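Local coordinates for extracellular invertase (Aspergillus kawachii, PDB 5XH8), which hydrolyses sucrose-type beta-fructofuranosides as a GH32 enzyme and has high transfructosylation activity, probably building fructooligosaccharides such as 1-kestose, at residues T430-S435 and V590-G595; F455-A460 and T543-N548. All blocks are in the same frame, centred on the assembly; numbering follows the deposited sequence.

Contact 1: T430-S435 and V590-G595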
# COMPACT_ATOMS: atom_id res chain seq x y z
N THR A 430 45.74 1.71 31.36
CA THR A 430 47.06 2.07 31.84
C THR A 430 47.95 2.36 30.64
O THR A 430 47.99 1.61 29.65
CB THR A 430 47.62 1.00 32.77
OG1 THR A 430 47.65 -0.27 32.09
CG2 THR A 430 46.72 0.90 34.04
N SER A 431 48.65 3.48 30.75
CA SER A 431 49.33 4.09 29.63
C SER A 431 50.84 3.93 29.76
O SER A 431 51.38 4.12 30.85
CB SER A 431 48.98 5.57 29.63
OG SER A 431 49.22 6.11 28.35
N PHE A 432 51.52 3.59 28.67
CA PHE A 432 52.98 3.67 28.62
C PHE A 432 53.41 4.21 27.27
O PHE A 432 52.62 4.24 26.32
CB PHE A 432 53.65 2.32 28.94
CG PHE A 432 53.34 1.22 27.96
CD1 PHE A 432 54.12 1.04 26.81
CD2 PHE A 432 52.26 0.35 28.18
CE1 PHE A 432 53.84 0.04 25.91
CE2 PHE A 432 51.97 -0.65 27.27
CZ PHE A 432 52.76 -0.81 26.14
N THR A 433 54.68 4.64 27.18
CA THR A 433 55.22 5.22 25.96
C THR A 433 56.43 4.43 25.49
O THR A 433 57.14 3.85 26.28
CB THR A 433 55.61 6.70 26.15
OG1 THR A 433 56.58 6.81 27.19
CG2 THR A 433 54.38 7.59 26.50
N GLU A 434 56.63 4.42 24.17
CA GLU A 434 57.77 3.82 23.53
C GLU A 434 58.52 4.98 22.88
O GLU A 434 57.89 5.86 22.28
CB GLU A 434 57.29 2.82 22.48
CG GLU A 434 58.37 2.24 21.58
CD GLU A 434 59.27 1.22 22.26
OE1 GLU A 434 58.90 0.61 23.29
OE2 GLU A 434 60.37 1.00 21.73
N SER A 435 59.85 4.97 22.98
CA SER A 435 60.67 6.10 22.52
C SER A 435 60.60 6.31 21.03
O SER A 435 60.63 5.35 20.26
CB SER A 435 62.15 5.89 22.89
OG SER A 435 62.32 6.00 24.29
N VAL A 590 55.57 7.03 20.92
CA VAL A 590 54.37 6.27 20.63
C VAL A 590 53.69 6.05 21.97
O VAL A 590 54.37 5.63 22.92
CB VAL A 590 54.77 4.91 20.00
CG1 VAL A 590 53.54 4.10 19.63
CG2 VAL A 590 55.66 5.14 18.79
N THR A 591 52.40 6.34 22.07
CA THR A 591 51.64 6.06 23.30
C THR A 591 50.77 4.81 23.12
O THR A 591 50.11 4.63 22.09
CB THR A 591 50.78 7.26 23.70
OG1 THR A 591 51.62 8.41 23.84
CG2 THR A 591 50.06 7.01 25.03
N VAL A 592 50.80 3.93 24.12
CA VAL A 592 49.99 2.72 24.12
C VAL A 592 49.17 2.79 25.39
O VAL A 592 49.73 2.94 26.48
CB VAL A 592 50.83 1.42 24.12
CG1 VAL A 592 49.91 0.19 24.24
CG2 VAL A 592 51.70 1.33 22.87
N SER A 593 47.85 2.69 25.24
CA SER A 593 46.94 2.64 26.37
C SER A 593 46.23 1.30 26.28
O SER A 593 45.65 0.96 25.23
CB SER A 593 45.98 3.83 26.33
OG SER A 593 44.98 3.67 27.33
N GLU A 594 46.25 0.55 27.38
CA GLU A 594 45.86 -0.86 27.38
C GLU A 594 44.63 -1.10 28.23
O GLU A 594 44.49 -0.53 29.29
CB GLU A 594 47.03 -1.69 27.93
CG GLU A 594 46.91 -3.18 27.65
CD GLU A 594 48.08 -3.98 28.21
OE1 GLU A 594 49.21 -3.43 28.32
OE2 GLU A 594 47.86 -5.17 28.52
N GLY A 595 43.74 -1.97 27.76
CA GLY A 595 42.55 -2.34 28.52
C GLY A 595 41.22 -1.82 27.98
O GLY A 595 40.20 -2.49 28.12

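Contact 2: F455-A460 and T543-N548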
# COMPACT_ATOMS: atom_id res chain seq x y z
N PHE A 455 43.52 -5.46 23.56
CA PHE A 455 42.59 -4.37 23.82
C PHE A 455 43.48 -3.16 24.11
O PHE A 455 44.02 -3.04 25.20
CB PHE A 455 41.69 -4.70 25.02
CG PHE A 455 40.86 -5.95 24.84
CD1 PHE A 455 41.36 -7.20 25.24
CD2 PHE A 455 39.58 -5.89 24.31
CE1 PHE A 455 40.59 -8.36 25.09
CE2 PHE A 455 38.80 -7.03 24.18
CZ PHE A 455 39.31 -8.27 24.56
N PHE A 456 43.71 -2.33 23.10
CA PHE A 456 44.59 -1.18 23.28
C PHE A 456 44.34 -0.09 22.26
O PHE A 456 43.79 -0.36 21.19
CB PHE A 456 46.09 -1.59 23.20
CG PHE A 456 46.50 -2.20 21.87
CD1 PHE A 456 46.99 -1.41 20.85
CD2 PHE A 456 46.42 -3.57 21.67
CE1 PHE A 456 47.36 -1.97 19.64
CE2 PHE A 456 46.78 -4.14 20.46
CZ PHE A 456 47.26 -3.34 19.44
N VAL A 457 44.81 1.11 22.60
CA VAL A 457 44.94 2.21 21.64
C VAL A 457 46.42 2.49 21.46
O VAL A 457 47.15 2.55 22.45
CB VAL A 457 44.31 3.53 22.16
CG1 VAL A 457 44.44 4.63 21.10
CG2 VAL A 457 42.85 3.31 22.57
N LEU A 458 46.85 2.67 20.21
CA LEU A 458 48.21 3.06 19.86
C LEU A 458 48.14 4.36 19.09
O LEU A 458 47.46 4.41 18.06
CB LEU A 458 48.88 2.00 18.97
CG LEU A 458 50.35 2.29 18.57
CD1 LEU A 458 51.07 0.99 18.23
CD2 LEU A 458 50.49 3.26 17.40
N SER A 459 48.82 5.40 19.57
CA SER A 459 48.92 6.70 18.86
C SER A 459 50.37 7.00 18.53
O SER A 459 51.26 6.77 19.35
CB SER A 459 48.41 7.86 19.71
OG SER A 459 47.41 7.44 20.60
N ALA A 460 50.62 7.56 17.35
CA ALA A 460 51.96 7.98 17.00
C ALA A 460 51.91 8.91 15.83
O ALA A 460 50.96 8.87 15.03
CB ALA A 460 52.82 6.77 16.65
N THR A 543 46.07 6.99 14.82
CA THR A 543 45.52 6.26 15.97
C THR A 543 45.00 4.87 15.55
O THR A 543 44.26 4.75 14.57
CB THR A 543 44.39 7.04 16.63
OG1 THR A 543 44.83 8.37 16.94
CG2 THR A 543 43.92 6.36 17.91
N LEU A 544 45.42 3.83 16.28
CA LEU A 544 44.94 2.46 16.08
C LEU A 544 44.17 2.09 17.34
O LEU A 544 44.69 2.23 18.44
CB LEU A 544 46.10 1.48 15.89
CG LEU A 544 46.81 1.38 14.54
CD1 LEU A 544 47.09 2.72 13.91
CD2 LEU A 544 48.11 0.60 14.70
N VAL A 545 42.93 1.63 17.17
CA VAL A 545 42.15 1.11 18.28
C VAL A 545 41.90 -0.36 17.96
O VAL A 545 41.25 -0.68 16.95
CB VAL A 545 40.80 1.82 18.45
CG1 VAL A 545 40.08 1.32 19.71
CG2 VAL A 545 40.98 3.33 18.48
N VAL A 546 42.42 -1.24 18.81
CA VAL A 546 42.25 -2.66 18.66
C VAL A 546 41.38 -3.13 19.80
O VAL A 546 41.77 -3.06 20.96
CB VAL A 546 43.62 -3.39 18.65
CG1 VAL A 546 43.45 -4.90 18.67
CG2 VAL A 546 44.41 -2.95 17.44
N ASP A 547 40.19 -3.62 19.47
CA ASP A 547 39.25 -4.13 20.46
C ASP A 547 38.98 -5.60 20.14
O ASP A 547 37.97 -5.97 19.50
CB ASP A 547 37.98 -3.26 20.46
CG ASP A 547 37.06 -3.57 21.59
OD1 ASP A 547 37.34 -4.48 22.40
OD2 ASP A 547 36.01 -2.89 21.66
N ASN A 548 39.92 -6.42 20.59
CA ASN A 548 39.99 -7.86 20.32
C ASN A 548 40.19 -8.14 18.83
O ASN A 548 41.34 -8.22 18.39
CB ASN A 548 38.81 -8.61 20.96
CG ASN A 548 39.19 -10.01 21.43
OD1 ASN A 548 40.30 -10.47 21.19
ND2 ASN A 548 38.27 -10.68 22.09
O HOH W 1 44.85 9.36 19.44

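Contact 1: T430-S435 and V590-G595
Phe432 and Val592 face each other at the middle of an antiparallel pair formed by strands 430-434 and 590-594. Their backbones exchange two nearly straight hydrogen bonds, Phe432 N to Val592 O and Val592 N to Phe432 O, both 2.9 Å. Glu434 and Val590 are joined just as closely, Glu434 N giving to Val590 O at 2.9 Å and Glu434 O receiving from Val590 N. At the other end the pairing slackens: Thr430 N reaches Glu594 O at 3.3 Å, and the return bond from Glu594 N to Thr430 O is 3.1 Å. Thr591 and Ser593 bond through their backbones to Ser459 and Val457 of strand 455-463, and Ser593 OG has a weak bond with Leu427 O. Phe432 holds CG between its backbone N and carbonyl carbon (chi1 63°), and its ring lies beside Val592, whose CB sits over one face, 3.9 Å from the ring centroid, in a CH-pi contact. Glu594 OE1 lies near the ring plane at the edge, 4.1 Å from Phe432 CE2, while OE2 is bonded to Ser452 OG. The carboxylate of Glu434 turns from Val590 and takes Lys448 N at OE1. On the opposite face, with Thr433 and Ser593, Ser431 OG touches Thr591 CG2 at 3.5 Å. Regular antiparallel pairing of this kind builds the C-terminal beta-sandwich of GH32 enzymes.

Contact 2: F455-A460 and T543-N548
Phe455 lies alongside Asn548, the two side chains pointing the same way where strand 543-547 ends. Its CG is anti to the carbonyl carbon (chi1 -59°), and the ring's CE2 comes within 3.6 Å of Asn548 CB. Asp547 OD1 meets the ring edge near its plane, 3.3 Å from Phe455 CD2, with carboxylate and ring turned 64° apart; this oxygen also accepts from Arg29 N, and Asp547 OD2 binds His31 ND1. Arg29 also makes a cation-pi contact with the Phe455 ring. Asn548 ND2 gives its hydrogen bond to Arg27 O. On the opposite face of the sheet, Val546 packs beside Phe456, its CB over one ring face 3.9 Å from the centroid and its CG2 3.5 Å from Phe456 CZ. The same two residues share a pair of backbone bonds, Val546 N to Phe456 O measuring 2.9 Å. Further along, Leu458 and Leu544 repeat the backbone exchange, while their CB atoms stand 4.2 Å apart. Strand 455-463 runs between 585-594 and 534-547, bonded to both. Phe456 and Leu458 rest on Ile575 of strand 574-580 and Val546 on Ile479 of strand 474-481, both in the facing sheet of the sandwich, whereas Val457 on the reverse face meets Leu596.

Contacts 1 and 2 belong to one antiparallel sheet and meet where strands 585-594 and 455-463 run side by side: Ser593 O lies 2.8 Å from Val457 N, and Gly595 N 2.8 Å from Phe455 O, both probable hydrogen bonds. The centre of contact 1 lies about 26 Å from the centre of the chain, that of contact 2 about 17 Å. Contact 1 is only partly buried, its Ser431, Thr433, Thr591 and Ser593 face all hydroxyl residues; contact 2 has no exposed touching residue, and its corresponding face mixes Val457 and Val545 with Ser459 and Thr543. A phenylalanine beside a valine CB recurs in both. The acids of contact 1 bond just before strand 455-463, that of contact 2 near the chain's N-terminus.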